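Local atomic coordinates of salicylate 5-hydroxylase, large oxygenase component (Ralstonia sp., PDB entry 7C8Z), a protein that hydroxylates salicylate at the 5-position to give gentisate, as the iron-containing oxygenase component of an NADH-dependent multicomponent system. Residues M267-T279 with G317-S329. Numbering follows the deposited sequence.
Sequences MDAKFRHAAMIST and GGPTAVMTTIFPS
Strands 274-278 and 321-326 are antiparallel neighbours within the seven-stranded antiparallel sheet of the catalytic domain, their axes 4.6 Å apart and their N-to-C directions at 174°. Ala-274 with Thr-325 and Met-276 with Met-323 form hydrogen-bonded pairs, each joined by two backbone bonds; that from Met-276 N to Met-323 O is nearly straight, 170° at the hydrogen. Ala-275 with Thr-324 and Ile-277 with Val-322 are the non-hydrogen-bonded pairs between and beyond them. At the far end the register breaks in a classic beta bulge: Ser-278 O accepts from both Thr-320 N (2.9 Å) and Ala-321 N (3.0 Å), while Ser-278 N donates to Ala-321 O. Just past it, the hydroxyl of Thr-279 bonds Gly-318 O (OG1 to O, 3.0 Å), linking Thr-279 to the loop that leads into strand 321-326.

On the face bearing Ile-277, its chi1 of -53° sets CG2 anti to the backbone N, which brings that branch alongside the Pro-319 ring (CG2 to CB, 3.4 Å); it also meets Val-322 CG2. The other face carries Ala-274, Thr-325 and the two methionines, whose side chains meet loosely, Met-276 CE to Met-323 CB 4.4 Å. At the opposite end Phe-327 CB lies in the plane of the His-273 imidazole, at its edge, 3.4 Å from ND1. The backbone N of His-273 donates to Asp-268 OD1, approaching from above the carboxylate plane.

Lys-239 NZ bonds Arg-272 O, in the loop just before strand 274-278, and Thr-325 OG1, near the end of strand 321-326. Helix 232-238 packs on Met-323 and Thr-325, on the side of the sheet nearer the catalytic iron, which is about 8 Å from the Met-323 side chain; helix 196-211 touches His-273, Val-322 and Ile-326, and strands 263-267 and 330-335 continue the sheet on either side.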
ATOM      1  N   MET A 267      15.618  35.110 -16.076  1.00 45.99           N
ATOM      2  CA  MET A 267      14.254  34.634 -16.263  1.00 50.10           C
ATOM      3  C   MET A 267      13.768  35.059 -17.640  1.00 54.64           C
ATOM      4  O   MET A 267      14.356  35.930 -18.286  1.00 74.11           O
ATOM      5  CB  MET A 267      13.295  35.193 -15.204  1.00 49.39           C
ATOM      6  CG  MET A 267      13.178  34.370 -13.949  1.00 48.80           C
ATOM      7  SD  MET A 267      12.168  35.182 -12.683  1.00 47.81           S
ATOM      8  CE  MET A 267      13.178  36.610 -12.303  1.00 37.75           C
ATOM      9  N   ASP A 268      12.683  34.438 -18.090  1.00 45.61           N
ATOM     10  CA  ASP A 268      12.042  34.868 -19.319  1.00 51.05           C
ATOM     11  C   ASP A 268      11.043  35.980 -19.003  1.00 50.13           C
ATOM     12  O   ASP A 268      10.890  36.403 -17.855  1.00 55.39           O
ATOM     13  CB  ASP A 268      11.397  33.683 -20.042  1.00 56.08           C
ATOM     14  CG  ASP A 268      10.078  33.252 -19.422  1.00 63.74           C
ATOM     15  OD1 ASP A 268       9.980  33.214 -18.178  1.00 66.28           O
ATOM     16  OD2 ASP A 268       9.143  32.926 -20.187  1.00 66.48           O
ATOM     17  N   ALA A 269      10.337  36.444 -20.035  1.00 59.06           N
ATOM     18  CA  ALA A 269       9.486  37.621 -19.884  1.00 60.80           C
ATOM     19  C   ALA A 269       8.398  37.392 -18.843  1.00 52.18           C
ATOM     20  O   ALA A 269       8.075  38.295 -18.064  1.00 56.82           O
ATOM     21  CB  ALA A 269       8.874  38.004 -21.230  1.00 64.57           C
ATOM     22  N   LYS A 270       7.831  36.193 -18.804  1.00 51.92           N
ATOM     23  CA  LYS A 270       6.691  35.911 -17.945  1.00 62.07           C
ATOM     24  C   LYS A 270       7.088  35.313 -16.598  1.00 63.99           C
ATOM     25  O   LYS A 270       6.206  34.895 -15.839  1.00 59.89           O
ATOM     26  CB  LYS A 270       5.722  34.965 -18.663  1.00 59.19           C
ATOM     27  CG  LYS A 270       5.146  35.528 -19.956  1.00 60.39           C
ATOM     28  CD  LYS A 270       3.717  35.054 -20.173  1.00 74.09           C
ATOM     29  CE  LYS A 270       2.710  35.988 -19.509  1.00 76.70           C
ATOM     30  NZ  LYS A 270       1.328  35.426 -19.522  1.00 73.45           N
ATOM     31  N   PHE A 271       8.386  35.262 -16.286  1.00 56.59           N
ATOM     32  CA  PHE A 271       8.927  34.806 -15.007  1.00 50.82           C
ATOM     33  C   PHE A 271       8.699  33.319 -14.764  1.00 57.60           C
ATOM     34  O   PHE A 271       8.852  32.852 -13.625  1.00 55.29           O
ATOM     35  CB  PHE A 271       8.355  35.586 -13.817  1.00 46.59           C
ATOM     36  CG  PHE A 271       8.458  37.073 -13.956  1.00 53.41           C
ATOM     37  CD1 PHE A 271       9.619  37.662 -14.429  1.00 59.20           C
ATOM     38  CD2 PHE A 271       7.396  37.888 -13.597  1.00 60.39           C
ATOM     39  CE1 PHE A 271       9.715  39.037 -14.552  1.00 57.20           C
ATOM     40  CE2 PHE A 271       7.486  39.262 -13.717  1.00 65.48           C
ATOM     41  CZ  PHE A 271       8.648  39.837 -14.195  1.00 56.06           C
ATOM     42  N   ARG A 272       8.333  32.557 -15.794  1.00 43.03           N
ATOM     43  CA  ARG A 272       8.040  31.141 -15.615  1.00 41.07           C
ATOM     44  C   ARG A 272       9.283  30.271 -15.769  1.00 39.14           C
ATOM     45  O   ARG A 272       9.515  29.365 -14.960  1.00 32.24           O
ATOM     46  CB  ARG A 272       6.951  30.706 -16.602  1.00 58.42           C
ATOM     47  CG  ARG A 272       7.231  31.124 -18.032  1.00 63.65           C
ATOM     48  CD  ARG A 272       6.009  30.999 -18.914  1.00 58.75           C
ATOM     49  NE  ARG A 272       6.360  31.199 -20.316  1.00 47.77           N
ATOM     50  CZ  ARG A 272       5.477  31.236 -21.304  1.00 53.20           C
ATOM     51  NH1 ARG A 272       4.185  31.092 -21.040  1.00 70.00           N
ATOM     52  NH2 ARG A 272       5.885  31.418 -22.553  1.00 51.35           N
ATOM     53  N   HIS A 273      10.079  30.513 -16.805  1.00 33.56           N
ATOM     54  CA  HIS A 273      11.305  29.759 -17.015  1.00 48.13           C
ATOM     55  C   HIS A 273      12.471  30.503 -16.385  1.00 44.74           C
ATOM     56  O   HIS A 273      12.447  31.728 -16.253  1.00 43.62           O
ATOM     57  CB  HIS A 273      11.566  29.538 -18.507  1.00 44.29           C
ATOM     58  CG  HIS A 273      10.341  29.205 -19.299  1.00 57.69           C
ATOM     59  ND1 HIS A 273       9.293  28.472 -18.784  1.00 55.02           N
ATOM     60  CD2 HIS A 273       9.999  29.506 -20.574  1.00 64.71           C
ATOM     61  CE1 HIS A 273       8.360  28.334 -19.709  1.00 63.94           C
ATOM     62  NE2 HIS A 273       8.763  28.953 -20.804  1.00 63.13           N
ATOM     63  N   ALA A 274      13.509  29.757 -16.013  1.00 47.10           N
ATOM     64  CA  ALA A 274      14.632  30.407 -15.347  1.00 49.50           C
ATOM     65  C   ALA A 274      15.926  29.672 -15.654  1.00 47.10           C
ATOM     66  O   ALA A 274      15.927  28.512 -16.068  1.00 51.42           O
ATOM     67  CB  ALA A 274      14.419  30.492 -13.831  1.00 33.99           C
ATOM     68  N   ALA A 275      17.035  30.381 -15.461  1.00 42.12           N
ATOM     69  CA  ALA A 275      18.365  29.811 -15.627  1.00 55.18           C
ATOM     70  C   ALA A 275      19.248  30.336 -14.509  1.00 53.99           C
ATOM     71  O   ALA A 275      19.369  31.552 -14.333  1.00 65.83           O
ATOM     72  CB  ALA A 275      18.959  30.164 -16.996  1.00 54.04           C
ATOM     73  N   MET A 276      19.857  29.427 -13.755  1.00 49.99           N
ATOM     74  CA  MET A 276      20.818  29.772 -12.715  1.00 48.89           C
ATOM     75  C   MET A 276      22.201  29.430 -13.249  1.00 47.58           C
ATOM     76  O   MET A 276      22.484  28.261 -13.532  1.00 37.58           O
ATOM     77  CB  MET A 276      20.516  29.029 -11.411  1.00 47.85           C
ATOM     78  CG  MET A 276      19.154  29.391 -10.819  1.00 62.69           C
ATOM     79  SD  MET A 276      18.708  28.637  -9.235  1.00 64.19           S
ATOM     80  CE  MET A 276      19.955  27.359  -9.071  1.00 62.31           C
ATOM     81  N   ILE A 277      23.049  30.450 -13.389  1.00 55.72           N
ATOM     82  CA  ILE A 277      24.343  30.361 -14.051  1.00 56.78           C
ATOM     83  C   ILE A 277      25.412  30.680 -13.024  1.00 51.82           C
ATOM     84  O   ILE A 277      25.273  31.649 -12.272  1.00 55.69           O
ATOM     85  CB  ILE A 277      24.430  31.363 -15.222  1.00 58.10           C
ATOM     86  CG1 ILE A 277      23.252  31.201 -16.185  1.00 50.75           C
ATOM     87  CG2 ILE A 277      25.765  31.266 -15.932  1.00 51.16           C
ATOM     88  CD1 ILE A 277      22.230  32.310 -16.065  1.00 41.84           C
ATOM     89  N   SER A 278      26.476  29.882 -12.988  1.00 53.73           N
ATOM     90  CA  SER A 278      27.535  30.181 -12.035  1.00 61.48           C
ATOM     91  C   SER A 278      28.884  29.742 -12.578  1.00 64.36           C
ATOM     92  O   SER A 278      28.992  28.763 -13.329  1.00 65.91           O
ATOM     93  CB  SER A 278      27.296  29.524 -10.665  1.00 66.52           C
ATOM     94  OG  SER A 278      28.087  30.168  -9.673  1.00 78.01           O
ATOM     95  N   THR A 279      29.911  30.478 -12.157  1.00 81.17           N
ATOM     96  CA  THR A 279      31.308  30.192 -12.469  1.00 76.86           C
ATOM     97  C   THR A 279      32.100  29.863 -11.203  1.00 75.77           C
ATOM     98  O   THR A 279      31.979  28.770 -10.645  1.00 64.71           O
ATOM     99  CB  THR A 279      31.991  31.378 -13.164  1.00 60.09           C
ATOM    100  OG1 THR A 279      31.323  31.659 -14.401  1.00 69.14           O
ATOM    101  CG2 THR A 279      33.447  31.045 -13.440  1.00 55.06           C
ATOM    102  N   GLY A 317      30.570  27.990 -22.547  1.00 64.18           N
ATOM    103  CA  GLY A 317      31.986  28.192 -22.336  1.00 64.75           C
ATOM    104  C   GLY A 317      32.049  29.442 -21.470  1.00 66.00           C
ATOM    105  O   GLY A 317      31.623  30.515 -21.894  1.00 54.21           O
ATOM    106  N   GLY A 318      32.536  29.303 -20.241  1.00 67.58           N
ATOM    107  CA  GLY A 318      32.667  30.411 -19.320  1.00 59.85           C
ATOM    108  C   GLY A 318      31.820  30.267 -18.067  1.00 60.20           C
ATOM    109  O   GLY A 318      32.311  30.470 -16.953  1.00 72.18           O
ATOM    110  N   PRO A 319      30.546  29.905 -18.201  1.00 56.04           N
ATOM    111  CA  PRO A 319      29.822  29.402 -17.028  1.00 64.69           C
ATOM    112  C   PRO A 319      30.183  27.947 -16.785  1.00 66.77           C
ATOM    113  O   PRO A 319      30.262  27.145 -17.717  1.00 73.20           O
ATOM    114  CB  PRO A 319      28.346  29.562 -17.414  1.00 57.17           C
ATOM    115  CG  PRO A 319      28.345  29.641 -18.900  1.00 60.06           C
ATOM    116  CD  PRO A 319      29.627  30.314 -19.278  1.00 54.49           C
ATOM    117  N   THR A 320      30.405  27.605 -15.520  1.00 59.72           N
ATOM    118  CA  THR A 320      30.709  26.223 -15.174  1.00 65.54           C
ATOM    119  C   THR A 320      29.469  25.401 -14.842  1.00 65.82           C
ATOM    120  O   THR A 320      29.504  24.172 -14.979  1.00 60.34           O
ATOM    121  CB  THR A 320      31.703  26.160 -14.015  1.00 68.17           C
ATOM    122  OG1 THR A 320      31.374  27.164 -13.052  1.00 80.62           O
ATOM    123  CG2 THR A 320      33.113  26.406 -14.530  1.00 65.19           C
ATOM    124  N   ALA A 321      28.383  26.036 -14.399  1.00 57.21           N
ATOM    125  CA  ALA A 321      27.166  25.296 -14.089  1.00 53.78           C
ATOM    126  C   ALA A 321      25.954  26.113 -14.505  1.00 42.78           C
ATOM    127  O   ALA A 321      25.905  27.324 -14.265  1.00 45.35           O
ATOM    128  CB  ALA A 321      27.077  24.952 -12.593  1.00 49.85           C
ATOM    129  N   VAL A 322      24.977  25.450 -15.130  1.00 34.86           N
ATOM    130  CA  VAL A 322      23.716  26.096 -15.488  1.00 41.37           C
ATOM    131  C   VAL A 322      22.565  25.137 -15.201  1.00 42.47           C
ATOM    132  O   VAL A 322      22.516  24.026 -15.747  1.00 50.38           O
ATOM    133  CB  VAL A 322      23.677  26.546 -16.963  1.00 51.50           C
ATOM    134  CG1 VAL A 322      22.321  27.156 -17.296  1.00 48.67           C
ATOM    135  CG2 VAL A 322      24.779  27.547 -17.257  1.00 45.10           C
ATOM    136  N   MET A 323      21.639  25.573 -14.354  1.00 39.83           N
ATOM    137  CA  MET A 323      20.411  24.843 -14.050  1.00 43.14           C
ATOM    138  C   MET A 323      19.256  25.598 -14.694  1.00 42.64           C
ATOM    139  O   MET A 323      18.957  26.728 -14.296  1.00 45.25           O
ATOM    140  CB  MET A 323      20.215  24.712 -12.541  1.00 49.33           C
ATOM    141  CG  MET A 323      21.280  23.873 -11.864  1.00 57.06           C
ATOM    142  SD  MET A 323      21.380  22.216 -12.563  1.00 54.67           S
ATOM    143  CE  MET A 323      19.791  21.560 -12.063  1.00 54.27           C
ATOM    144  N   THR A 324      18.613  24.992 -15.691  1.00 48.76           N
ATOM    145  CA  THR A 324      17.579  25.665 -16.469  1.00 46.83           C
ATOM    146  C   THR A 324      16.231  25.003 -16.217  1.00 45.33           C
ATOM    147  O   THR A 324      16.049  23.821 -16.518  1.00 38.47           O
ATOM    148  CB  THR A 324      17.920  25.639 -17.959  1.00 43.85           C
ATOM    149  OG1 THR A 324      19.153  26.331 -18.169  1.00 60.14           O
ATOM    150  CG2 THR A 324      16.817  26.306 -18.780  1.00 39.98           C
ATOM    151  N   THR A 325      15.299  25.757 -15.647  1.00 34.15           N
ATOM    152  CA  THR A 325      13.941  25.280 -15.423  1.00 38.37           C
ATOM    153  C   THR A 325      13.049  25.731 -16.573  1.00 48.38           C
ATOM    154  O   THR A 325      12.885  26.939 -16.796  1.00 63.65           O
ATOM    155  CB  THR A 325      13.393  25.788 -14.090  1.00 46.44           C
ATOM    156  OG1 THR A 325      13.728  27.173 -13.922  1.00 40.46           O
ATOM    157  CG2 THR A 325      13.971  24.981 -12.941  1.00 28.92           C
ATOM    158  N   ILE A 326      12.494  24.765 -17.307  1.00 44.99           N
ATOM    159  CA  ILE A 326      11.494  25.027 -18.335  1.00 42.11           C
ATOM    160  C   ILE A 326      10.140  24.622 -17.765  1.00 30.94           C
ATOM    161  O   ILE A 326       9.861  23.431 -17.556  1.00 38.65           O
ATOM    162  CB  ILE A 326      11.806  24.293 -19.646  1.00 49.33           C
ATOM    163  CG1 ILE A 326      13.099  24.838 -20.255  1.00 48.89           C
ATOM    164  CG2 ILE A 326      10.655  24.456 -20.633  1.00 33.88           C
ATOM    165  CD1 ILE A 326      13.477  24.191 -21.564  1.00 48.99           C
ATOM    166  N   PHE A 327       9.321  25.639 -17.508  1.00 44.40           N
ATOM    167  CA  PHE A 327       8.040  25.481 -16.838  1.00 47.46           C
ATOM    168  C   PHE A 327       7.024  24.839 -17.780  1.00 41.80           C
ATOM    169  O   PHE A 327       6.942  25.212 -18.952  1.00 42.68           O
ATOM    170  CB  PHE A 327       7.536  26.851 -16.380  1.00 42.84           C
ATOM    171  CG  PHE A 327       6.689  26.818 -15.136  1.00 46.59           C
ATOM    172  CD1 PHE A 327       7.269  26.664 -13.887  1.00 58.63           C
ATOM    173  CD2 PHE A 327       5.312  26.970 -15.217  1.00 34.63           C
ATOM    174  CE1 PHE A 327       6.493  26.652 -12.739  1.00 48.73           C
ATOM    175  CE2 PHE A 327       4.531  26.955 -14.078  1.00 34.51           C
ATOM    176  CZ  PHE A 327       5.122  26.796 -12.836  1.00 42.34           C
ATOM    177  N   PRO A 328       6.197  23.909 -17.283  1.00 49.13           N
ATOM    178  CA  PRO A 328       6.234  23.466 -15.889  1.00 53.96           C
ATOM    179  C   PRO A 328       6.861  22.091 -15.711  1.00 46.86           C
ATOM    180  O   PRO A 328       6.856  21.560 -14.601  1.00 48.26           O
ATOM    181  CB  PRO A 328       4.753  23.404 -15.530  1.00 46.79           C
ATOM    182  CG  PRO A 328       4.122  22.888 -16.815  1.00 36.25           C
ATOM    183  CD  PRO A 328       5.007  23.376 -17.971  1.00 52.33           C
ATOM    184  N   SER A 329       7.402  21.524 -16.790  1.00 32.80           N
ATOM    185  CA  SER A 329       7.592  20.087 -16.850  1.00 31.94           C
ATOM    186  C   SER A 329       9.025  19.610 -16.681  1.00 40.59           C
ATOM    187  O   SER A 329       9.216  18.439 -16.338  1.00 44.66           O
ATOM    188  CB  SER A 329       7.055  19.533 -18.179  1.00 44.10           C
ATOM    189  OG  SER A 329       8.066  19.501 -19.174  1.00 40.69           O
TER